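Local structure of Steely1 (Dictyostelium discoideum, 2H84) at residues V264-V273 with I355-E366; T319-H327 with F339-L350. The protein probably acts as a polyketide synthase making only acylpyrones in vitro, with this chain its C-terminal type III polyketide synthase domain. All blocks are in the same frame, centred on the assembly; numbering follows the deposited sequence.

Contact 1 (V264-V273 with I355-E366); sequences VIGSGIEAFV and ISLAFGPGLAFE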
loop_
_atom_site.group_PDB
_atom_site.type_symbol
_atom_site.label_atom_id
_atom_site.label_comp_id
_atom_site.label_asym_id
_atom_site.label_seq_id
_atom_site.Cartn_x
_atom_site.Cartn_y
_atom_site.Cartn_z
ATOM N N VAL A 264 4.863 -21.948 14.800
ATOM C CA VAL A 264 4.971 -20.617 15.373
ATOM C C VAL A 264 3.553 -20.063 15.434
ATOM O O VAL A 264 3.232 -19.258 16.300
ATOM C CB VAL A 264 5.827 -19.653 14.508
ATOM C CG1 VAL A 264 5.921 -18.276 15.168
ATOM C CG2 VAL A 264 7.205 -20.213 14.302
ATOM N N ILE A 265 2.703 -20.458 14.492
ATOM C CA ILE A 265 1.319 -19.979 14.509
ATOM C C ILE A 265 0.562 -20.701 15.618
ATOM O O ILE A 265 -0.061 -20.073 16.473
ATOM C CB ILE A 265 0.606 -20.231 13.177
ATOM C CG1 ILE A 265 0.948 -19.106 12.205
ATOM C CG2 ILE A 265 -0.909 -20.259 13.381
ATOM C CD1 ILE A 265 0.714 -19.400 10.796
ATOM N N GLY A 266 0.628 -22.031 15.613
ATOM C CA GLY A 266 -0.068 -22.803 16.627
ATOM C C GLY A 266 0.273 -22.370 18.033
ATOM O O GLY A 266 -0.590 -22.313 18.915
ATOM N N SER A 267 1.539 -22.056 18.267
ATOM C CA SER A 267 1.923 -21.676 19.616
ATOM C C SER A 267 1.552 -20.249 20.036
ATOM O O SER A 267 1.517 -19.948 21.232
ATOM C CB SER A 267 3.423 -21.909 19.829
ATOM O OG SER A 267 4.242 -21.089 19.011
ATOM N N GLY A 268 1.253 -19.377 19.076
ATOM C CA GLY A 268 0.896 -18.012 19.437
ATOM C C GLY A 268 -0.563 -17.664 19.204
ATOM O O GLY A 268 -1.034 -16.618 19.628
ATOM N N ILE A 269 -1.283 -18.565 18.550
ATOM C CA ILE A 269 -2.673 -18.334 18.219
ATOM C C ILE A 269 -3.617 -18.134 19.411
ATOM O O ILE A 269 -4.428 -17.209 19.411
ATOM C CB ILE A 269 -3.195 -19.474 17.300
ATOM C CG1 ILE A 269 -4.296 -18.958 16.370
ATOM C CG2 ILE A 269 -3.809 -20.615 18.121
ATOM C CD1 ILE A 269 -4.155 -17.488 15.975
ATOM N N GLU A 270 -3.510 -18.978 20.434
ATOM C CA GLU A 270 -4.403 -18.873 21.584
ATOM C C GLU A 270 -4.320 -17.547 22.308
ATOM O O GLU A 270 -5.329 -16.902 22.532
ATOM C CB GLU A 270 -4.140 -19.990 22.585
ATOM C CG GLU A 270 -5.162 -20.016 23.720
ATOM C CD GLU A 270 -4.841 -21.066 24.754
ATOM O OE1 GLU A 270 -5.756 -21.844 25.127
ATOM O OE2 GLU A 270 -3.667 -21.109 25.191
ATOM N N ALA A 271 -3.118 -17.150 22.693
ATOM C CA ALA A 271 -2.943 -15.888 23.392
ATOM C C ALA A 271 -3.525 -14.757 22.565
ATOM O O ALA A 271 -4.117 -13.819 23.106
ATOM C CB ALA A 271 -1.485 -15.635 23.645
ATOM N N PHE A 272 -3.344 -14.849 21.250
ATOM C CA PHE A 272 -3.851 -13.847 20.322
ATOM C C PHE A 272 -5.382 -13.837 20.302
ATOM O O PHE A 272 -5.992 -12.778 20.451
ATOM C CB PHE A 272 -3.305 -14.111 18.915
ATOM C CG PHE A 272 -3.734 -13.089 17.904
ATOM C CD1 PHE A 272 -4.699 -13.395 16.957
ATOM C CD2 PHE A 272 -3.149 -11.825 17.884
ATOM C CE1 PHE A 272 -5.092 -12.453 16.018
ATOM C CE2 PHE A 272 -3.537 -10.875 16.950
ATOM C CZ PHE A 272 -4.501 -11.192 16.009
ATOM N N VAL A 273 -5.993 -15.011 20.128
ATOM C CA VAL A 273 -7.449 -15.121 20.106
ATOM C C VAL A 273 -8.026 -14.640 21.426
ATOM O O VAL A 273 -9.186 -14.237 21.491
ATOM C CB VAL A 273 -7.919 -16.565 19.901
ATOM C CG1 VAL A 273 -9.428 -16.585 19.788
ATOM C CG2 VAL A 273 -7.277 -17.163 18.657
ATOM N N ILE A 355 -14.965 -15.792 14.358
ATOM C CA ILE A 355 -13.612 -15.322 14.607
ATOM C C ILE A 355 -12.860 -15.495 13.289
ATOM O O ILE A 355 -12.873 -16.584 12.697
ATOM C CB ILE A 355 -12.903 -16.142 15.718
ATOM C CG1 ILE A 355 -13.633 -15.948 17.056
ATOM C CG2 ILE A 355 -11.429 -15.702 15.833
ATOM C CD1 ILE A 355 -13.037 -16.735 18.218
ATOM N N SER A 356 -12.249 -14.416 12.807
ATOM C CA SER A 356 -11.482 -14.503 11.576
ATOM C C SER A 356 -10.006 -14.280 11.862
ATOM O O SER A 356 -9.614 -13.350 12.572
ATOM C CB SER A 356 -11.960 -13.494 10.545
ATOM O OG SER A 356 -11.359 -13.782 9.301
ATOM N N LEU A 357 -9.183 -15.150 11.301
ATOM C CA LEU A 357 -7.753 -15.062 11.521
ATOM C C LEU A 357 -6.998 -15.034 10.193
ATOM O O LEU A 357 -7.474 -15.546 9.177
ATOM C CB LEU A 357 -7.298 -16.247 12.373
ATOM C CG LEU A 357 -7.933 -16.317 13.765
ATOM C CD1 LEU A 357 -7.547 -17.629 14.436
ATOM C CD2 LEU A 357 -7.473 -15.135 14.609
ATOM N N ALA A 358 -5.830 -14.408 10.211
ATOM C CA ALA A 358 -4.987 -14.317 9.043
ATOM C C ALA A 358 -3.589 -14.027 9.548
ATOM O O ALA A 358 -3.412 -13.379 10.574
ATOM C CB ALA A 358 -5.465 -13.217 8.110
ATOM N N PHE A 359 -2.592 -14.497 8.811
ATOM C CA PHE A 359 -1.200 -14.300 9.212
ATOM C C PHE A 359 -0.389 -14.107 7.970
ATOM O O PHE A 359 -0.722 -14.637 6.900
ATOM C CB PHE A 359 -0.684 -15.532 9.962
ATOM C CG PHE A 359 -1.707 -16.619 10.103
ATOM C CD1 PHE A 359 -2.586 -16.623 11.208
ATOM C CD2 PHE A 359 -1.956 -17.498 9.029
ATOM C CE1 PHE A 359 -3.623 -17.546 11.286
ATOM C CE2 PHE A 359 -2.985 -18.419 9.088
ATOM C CZ PHE A 359 -3.856 -18.426 10.194
ATOM N N GLY A 360 0.716 -13.383 8.120
ATOM C CA GLY A 360 1.590 -13.145 6.984
ATOM C C GLY A 360 2.952 -12.639 7.359
ATOM O O GLY A 360 3.367 -12.725 8.502
ATOM N N PRO A 361 3.691 -12.154 6.356
ATOM C CA PRO A 361 5.040 -11.618 6.568
ATOM C C PRO A 361 5.217 -10.710 7.824
ATOM O O PRO A 361 4.304 -9.873 8.062
ATOM C CB PRO A 361 5.275 -10.889 5.274
ATOM C CG PRO A 361 4.833 -12.050 4.296
ATOM C CD PRO A 361 3.540 -12.603 4.939
ATOM N N GLY A 362 6.322 -10.854 8.522
ATOM C CA GLY A 362 6.513 -10.137 9.613
ATOM C C GLY A 362 7.270 -10.932 10.680
ATOM O O GLY A 362 8.427 -10.412 10.980
ATOM N N LEU A 363 6.776 -11.956 11.358
ATOM C CA LEU A 363 5.490 -12.347 11.153
ATOM C C LEU A 363 4.385 -11.485 11.764
ATOM O O LEU A 363 4.590 -10.658 12.702
ATOM C CB LEU A 363 5.409 -13.750 11.686
ATOM C CG LEU A 363 6.337 -14.742 10.993
ATOM C CD1 LEU A 363 6.727 -15.973 11.816
ATOM C CD2 LEU A 363 5.585 -15.161 9.755
ATOM N N ALA A 364 3.132 -11.719 11.391
ATOM C CA ALA A 364 1.990 -10.960 11.952
ATOM C C ALA A 364 0.666 -11.650 11.900
ATOM O O ALA A 364 0.397 -12.375 10.980
ATOM C CB ALA A 364 1.961 -9.556 11.288
ATOM N N PHE A 365 -0.150 -11.401 12.913
ATOM C CA PHE A 365 -1.467 -12.019 12.933
ATOM C C PHE A 365 -2.464 -10.914 12.735
ATOM O O PHE A 365 -2.237 -9.785 13.162
ATOM C CB PHE A 365 -1.772 -12.705 14.277
ATOM C CG PHE A 365 -0.883 -13.886 14.593
ATOM C CD1 PHE A 365 -0.992 -14.527 15.829
ATOM C CD2 PHE A 365 0.053 -14.362 13.671
ATOM C CE1 PHE A 365 -0.188 -15.627 16.149
ATOM C CE2 PHE A 365 0.868 -15.462 13.980
ATOM C CZ PHE A 365 0.747 -16.095 15.225
ATOM N N GLU A 366 -3.549 -11.237 12.043
ATOM C CA GLU A 366 -4.644 -10.305 11.836
ATOM C C GLU A 366 -5.841 -11.070 12.366
ATOM O O GLU A 366 -5.950 -12.266 12.146
ATOM C CB GLU A 366 -4.844 -9.989 10.347
ATOM C CG GLU A 366 -3.863 -9.009 9.730
ATOM C CD GLU A 366 -4.055 -7.569 10.201
ATOM O OE1 GLU A 366 -5.155 -7.218 10.689
ATOM O OE2 GLU A 366 -3.093 -6.780 10.076
#
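F365 and F272 carry this contact. F365 lays its CB over the centre of the F272 ring, 3.6 Å from the centroid, a close CH-pi contact. Its own ring then turns an edge toward the same face. The two rings form a T-shaped pair, with centroids 5.4 Å apart and planes at 87°. F272 gets there because its CG lies anti to the backbone N (chi1 -178°), which sends the ring from the helix toward the hairpin. At the rim of that ring sits L357, whose CD2 is 3.9 Å from F272 CE1. Further along its edge, F365 CE1 is 3.7 Å from G268 C. I265 borders this ring as well, and its CD1 continues over one face of F359, offset toward the rim, 3.7 Å from F359 CD2. I269 meets L357 methyl to methyl, with CD1 of each 3.7 Å apart. V273 on I355 and V264 on L363 close the two ends. With F272 replaced by an alanine, CB of F365 would probably lose its aromatic cover and a gap would open between the helix and the hairpin.

Further out, I233 and R235 of strand 227-236 touch F272, and F237 meets the ring of F365. I304 of helix 302-311 touches both I265 and F359. E366 points its CB away from the helix, and its carboxylate forms a salt bridge with R165. The turn 360-363 has a cis peptide before L363 and matches the GPG part of the loop known from chalcone synthases. The side chain of F359, just before it, lies about 7 Å from that of C157, the predicted active-site residue. The helix is thus held to this hairpin by apolar and aromatic packing, while polar links run to other parts of the fold.

Contact 2 (T319-H327 with F339-L350); sequences TKNTWDVYH and FVMDHARKSKSL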
loop_
_atom_site.group_PDB
_atom_site.type_symbol
_atom_site.label_atom_id
_atom_site.label_comp_id
_atom_site.label_asym_id
_atom_site.label_seq_id
_atom_site.Cartn_x
_atom_site.Cartn_y
_atom_site.Cartn_z
ATOM N N THR A 319 -15.005 -24.869 11.568
ATOM C CA THR A 319 -14.060 -24.477 10.523
ATOM C C THR A 319 -14.380 -25.157 9.202
ATOM O O THR A 319 -13.552 -25.215 8.290
ATOM C CB THR A 319 -12.585 -24.826 10.911
ATOM O OG1 THR A 319 -12.495 -26.223 11.186
ATOM C CG2 THR A 319 -12.131 -24.069 12.137
ATOM N N LYS A 320 -15.599 -25.658 9.095
ATOM C CA LYS A 320 -16.027 -26.335 7.887
ATOM C C LYS A 320 -16.002 -25.396 6.682
ATOM O O LYS A 320 -15.484 -25.751 5.624
ATOM C CB LYS A 320 -17.434 -26.901 8.077
ATOM C CG LYS A 320 -17.647 -28.207 7.337
ATOM C CD LYS A 320 -18.542 -28.016 6.130
ATOM C CE LYS A 320 -18.540 -29.249 5.252
ATOM N NZ LYS A 320 -19.441 -29.077 4.088
ATOM N N ASN A 321 -16.550 -24.195 6.852
ATOM C CA ASN A 321 -16.603 -23.214 5.769
ATOM C C ASN A 321 -15.241 -22.857 5.186
ATOM O O ASN A 321 -15.085 -22.761 3.969
ATOM C CB ASN A 321 -17.323 -21.943 6.234
ATOM C CG ASN A 321 -18.829 -22.127 6.307
ATOM O OD1 ASN A 321 -19.445 -22.596 5.351
ATOM N ND2 ASN A 321 -19.427 -21.755 7.433
ATOM N N THR A 322 -14.254 -22.656 6.045
ATOM C CA THR A 322 -12.921 -22.320 5.570
ATOM C C THR A 322 -12.262 -23.516 4.873
ATOM O O THR A 322 -11.468 -23.341 3.945
ATOM C CB THR A 322 -12.011 -21.862 6.720
ATOM O OG1 THR A 322 -11.995 -22.854 7.745
ATOM C CG2 THR A 322 -12.543 -20.617 7.350
ATOM N N TRP A 323 -12.576 -24.736 5.305
ATOM C CA TRP A 323 -11.986 -25.910 4.661
ATOM C C TRP A 323 -12.625 -26.141 3.302
ATOM O O TRP A 323 -12.031 -26.787 2.451
ATOM C CB TRP A 323 -12.145 -27.162 5.528
ATOM C CG TRP A 323 -11.107 -27.336 6.597
ATOM C CD1 TRP A 323 -11.217 -26.986 7.919
ATOM C CD2 TRP A 323 -9.778 -27.847 6.431
ATOM N NE1 TRP A 323 -10.036 -27.238 8.580
ATOM C CE2 TRP A 323 -9.135 -27.761 7.688
ATOM C CE3 TRP A 323 -9.064 -28.357 5.340
ATOM C CZ2 TRP A 323 -7.810 -28.174 7.877
ATOM C CZ3 TRP A 323 -7.749 -28.766 5.533
ATOM C CH2 TRP A 323 -7.135 -28.667 6.787
ATOM N N ASP A 324 -13.845 -25.647 3.100
ATOM C CA ASP A 324 -14.493 -25.807 1.805
ATOM C C ASP A 324 -13.713 -24.919 0.842
ATOM O O ASP A 324 -13.343 -25.347 -0.254
ATOM C CB ASP A 324 -15.950 -25.344 1.853
ATOM C CG ASP A 324 -16.837 -26.260 2.677
ATOM O OD1 ASP A 324 -16.602 -27.490 2.680
ATOM O OD2 ASP A 324 -17.785 -25.742 3.306
ATOM N N VAL A 325 -13.463 -23.682 1.275
ATOM C CA VAL A 325 -12.716 -22.713 0.479
ATOM C C VAL A 325 -11.320 -23.235 0.168
ATOM O O VAL A 325 -10.879 -23.202 -0.980
ATOM C CB VAL A 325 -12.568 -21.387 1.220
ATOM C CG1 VAL A 325 -11.719 -20.432 0.410
ATOM C CG2 VAL A 325 -13.929 -20.799 1.489
ATOM N N TYR A 326 -10.621 -23.721 1.190
ATOM C CA TYR A 326 -9.275 -24.238 0.988
ATOM C C TYR A 326 -9.244 -25.432 0.035
ATOM O O TYR A 326 -8.352 -25.523 -0.807
ATOM C CB TYR A 326 -8.631 -24.604 2.336
ATOM C CG TYR A 326 -7.252 -25.238 2.216
ATOM C CD1 TYR A 326 -7.082 -26.617 2.371
ATOM C CD2 TYR A 326 -6.126 -24.462 1.906
ATOM C CE1 TYR A 326 -5.826 -27.217 2.217
ATOM C CE2 TYR A 326 -4.859 -25.048 1.747
ATOM C CZ TYR A 326 -4.716 -26.429 1.904
ATOM O OH TYR A 326 -3.477 -27.014 1.745
ATOM N N HIS A 327 -10.216 -26.335 0.147
ATOM C CA HIS A 327 -10.241 -27.510 -0.723
ATOM C C HIS A 327 -10.439 -27.164 -2.190
ATOM O O HIS A 327 -9.856 -27.805 -3.065
ATOM C CB HIS A 327 -11.346 -28.489 -0.311
ATOM C CG HIS A 327 -11.086 -29.187 0.988
ATOM N ND1 HIS A 327 -9.837 -29.634 1.359
ATOM C CD2 HIS A 327 -11.925 -29.540 1.991
ATOM C CE1 HIS A 327 -9.916 -30.231 2.536
ATOM N NE2 HIS A 327 -11.172 -30.187 2.939
ATOM N N PHE A 339 -12.906 -14.748 0.455
ATOM C CA PHE A 339 -13.576 -15.857 -0.228
ATOM C C PHE A 339 -14.350 -16.704 0.779
ATOM O O PHE A 339 -15.505 -17.083 0.537
ATOM C CB PHE A 339 -12.563 -16.747 -0.946
ATOM C CG PHE A 339 -12.420 -16.463 -2.411
ATOM C CD1 PHE A 339 -11.844 -15.272 -2.855
ATOM C CD2 PHE A 339 -12.839 -17.402 -3.356
ATOM C CE1 PHE A 339 -11.675 -15.023 -4.225
ATOM C CE2 PHE A 339 -12.676 -17.163 -4.729
ATOM C CZ PHE A 339 -12.095 -15.969 -5.164
ATOM N N VAL A 340 -13.704 -17.001 1.907
ATOM C CA VAL A 340 -14.326 -17.788 2.964
ATOM C C VAL A 340 -15.541 -17.052 3.530
ATOM O O VAL A 340 -16.605 -17.645 3.687
ATOM C CB VAL A 340 -13.341 -18.082 4.111
ATOM C CG1 VAL A 340 -14.072 -18.752 5.259
ATOM C CG2 VAL A 340 -12.218 -18.977 3.616
ATOM N N MET A 341 -15.388 -15.767 3.838
ATOM C CA MET A 341 -16.507 -14.987 4.359
ATOM C C MET A 341 -17.705 -15.052 3.408
ATOM O O MET A 341 -18.843 -15.192 3.851
ATOM C CB MET A 341 -16.095 -13.528 4.578
ATOM C CG MET A 341 -15.169 -13.337 5.759
ATOM S SD MET A 341 -14.567 -11.662 5.907
ATOM C CE MET A 341 -15.738 -10.951 6.928
ATOM N N ASP A 342 -17.447 -14.957 2.105
ATOM C CA ASP A 342 -18.509 -15.022 1.106
ATOM C C ASP A 342 -19.280 -16.334 1.214
ATOM O O ASP A 342 -20.476 -16.342 1.499
ATOM C CB ASP A 342 -17.913 -14.877 -0.305
ATOM C CG ASP A 342 -18.812 -15.464 -1.403
ATOM O OD1 ASP A 342 -19.947 -14.970 -1.605
ATOM O OD2 ASP A 342 -18.370 -16.428 -2.066
ATOM N N HIS A 343 -18.586 -17.440 0.997
ATOM C CA HIS A 343 -19.207 -18.750 1.055
ATOM C C HIS A 343 -19.831 -19.071 2.413
ATOM O O HIS A 343 -20.744 -19.883 2.486
ATOM C CB HIS A 343 -18.169 -19.802 0.650
ATOM C CG HIS A 343 -18.542 -21.211 0.992
ATOM N ND1 HIS A 343 -18.275 -21.773 2.222
ATOM C CD2 HIS A 343 -19.132 -22.181 0.252
ATOM C CE1 HIS A 343 -18.682 -23.032 2.226
ATOM N NE2 HIS A 343 -19.205 -23.303 1.045
ATOM N N ALA A 344 -19.365 -18.416 3.475
ATOM C CA ALA A 344 -19.883 -18.661 4.817
ATOM C C ALA A 344 -21.265 -18.050 5.051
ATOM O O ALA A 344 -22.107 -18.648 5.731
ATOM C CB ALA A 344 -18.894 -18.140 5.852
ATOM N N ARG A 345 -21.499 -16.865 4.490
ATOM C CA ARG A 345 -22.791 -16.206 4.656
ATOM C C ARG A 345 -23.852 -16.892 3.801
ATOM O O ARG A 345 -25.039 -16.570 3.882
ATOM C CB ARG A 345 -22.702 -14.708 4.314
ATOM C CG ARG A 345 -22.118 -14.352 2.950
ATOM C CD ARG A 345 -23.055 -14.649 1.783
ATOM N NE ARG A 345 -22.409 -14.338 0.512
ATOM C CZ ARG A 345 -22.464 -13.157 -0.099
ATOM N NH1 ARG A 345 -23.156 -12.153 0.431
ATOM N NH2 ARG A 345 -21.798 -12.973 -1.232
ATOM N N LYS A 346 -23.415 -17.841 2.981
ATOM C CA LYS A 346 -24.334 -18.587 2.150
ATOM C C LYS A 346 -24.899 -19.730 2.993
ATOM O O LYS A 346 -25.950 -20.280 2.686
ATOM C CB LYS A 346 -23.619 -19.108 0.897
ATOM C CG LYS A 346 -23.169 -17.977 -0.028
ATOM C CD LYS A 346 -22.920 -18.425 -1.470
ATOM C CE LYS A 346 -21.646 -19.237 -1.613
ATOM N NZ LYS A 346 -21.362 -19.613 -3.026
ATOM N N SER A 347 -24.207 -20.064 4.075
ATOM C CA SER A 347 -24.659 -21.124 4.967
ATOM C C SER A 347 -25.897 -20.667 5.718
ATOM O O SER A 347 -26.101 -19.474 5.930
ATOM C CB SER A 347 -23.570 -21.470 5.978
ATOM O OG SER A 347 -24.060 -22.313 7.008
ATOM N N LYS A 348 -26.710 -21.619 6.151
ATOM C CA LYS A 348 -27.926 -21.285 6.868
ATOM C C LYS A 348 -27.862 -21.707 8.343
ATOM O O LYS A 348 -28.891 -21.722 9.025
ATOM C CB LYS A 348 -29.078 -21.990 6.180
ATOM C CG LYS A 348 -30.317 -21.249 6.182
ATOM C CD LYS A 348 -30.473 -20.578 4.914
ATOM C CE LYS A 348 -30.977 -19.289 5.265
ATOM N NZ LYS A 348 -30.976 -18.434 4.101
ATOM N N SER A 349 -26.665 -22.060 8.816
ATOM C CA SER A 349 -26.480 -22.509 10.194
ATOM C C SER A 349 -25.297 -21.832 10.887
ATOM O O SER A 349 -24.428 -22.471 11.528
ATOM C CB SER A 349 -26.337 -24.037 10.251
ATOM O OG SER A 349 -25.299 -24.530 9.429
ATOM N N LEU A 350 -25.280 -20.510 10.756
ATOM C CA LEU A 350 -24.193 -19.770 11.353
ATOM C C LEU A 350 -24.440 -19.312 12.756
ATOM O O LEU A 350 -25.466 -18.602 12.994
ATOM C CB LEU A 350 -23.827 -18.538 10.500
ATOM C CG LEU A 350 -22.918 -18.756 9.282
ATOM C CD1 LEU A 350 -23.023 -17.590 8.361
ATOM C CD2 LEU A 350 -21.497 -18.937 9.705
#
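H343 turns an edge of its imidazole toward D324, and N321 approaches the same ring obliquely. D324 OD2 lies near the ring plane, 3.1 Å from H343 CE1, with the carboxylate turned 76° from the ring. N321 OD1 is 3.2 Å from the same H343 CE1, and its amide is also steeply inclined to the ring. The angle from H343 ND1 to N321 OD1 is poor, so that pair is not a hydrogen bond. H343 holds its ring here with CG anti to the backbone N (chi1 165°), reaching across to the neighbouring helix.

The amide of N321 also lies against A344, with ND2 4.0 Å from A344 CB. Its ND2 donates to E294, which helps to fix the rotation of the amide. The other oxygen of D324 is taken by K320, whose NZ makes a salt bridge of 3.5 Å to D324 OD1. Such a positive neighbour would probably offset part of the carboxylate charge beside the histidine.

Deeper in, V325 and V340 pack through their CG2 methyls, and V325 CG1 lies 4.0 Å from F339 CB. T322 OG1 donates to T319 O from above the carbonyl plane.

The axes of the segments 320-327 and 339-345 pass 8.8 Å apart, their directions at 122°. V340 and A344 also touch L296. This is a pair of consecutive helices packed beside strand 294-297, in the C-terminal part of a thiolase fold.

Both contacts belong to the C-terminal family region of the domain. Their centres are 20 Å apart, and their nearest atoms approach to about 5 Å without touching. Along the chain, contact 2 is nested inside contact 1: helix 261-280 comes first, then helices 320-329 and 335-345, then the hairpin of strands 353-360 and 364-372. Helix 335-345 is followed, after a short loop, by strand 353-360. The main sheet joins the two sites, since strand 294-297, which borders contact 2, pairs in parallel with strand 353-360 of contact 1. Contact 1 lies near the predicted active-site cysteine and touches the second subunit, whereas contact 2 is helix packing away from the annotated sites.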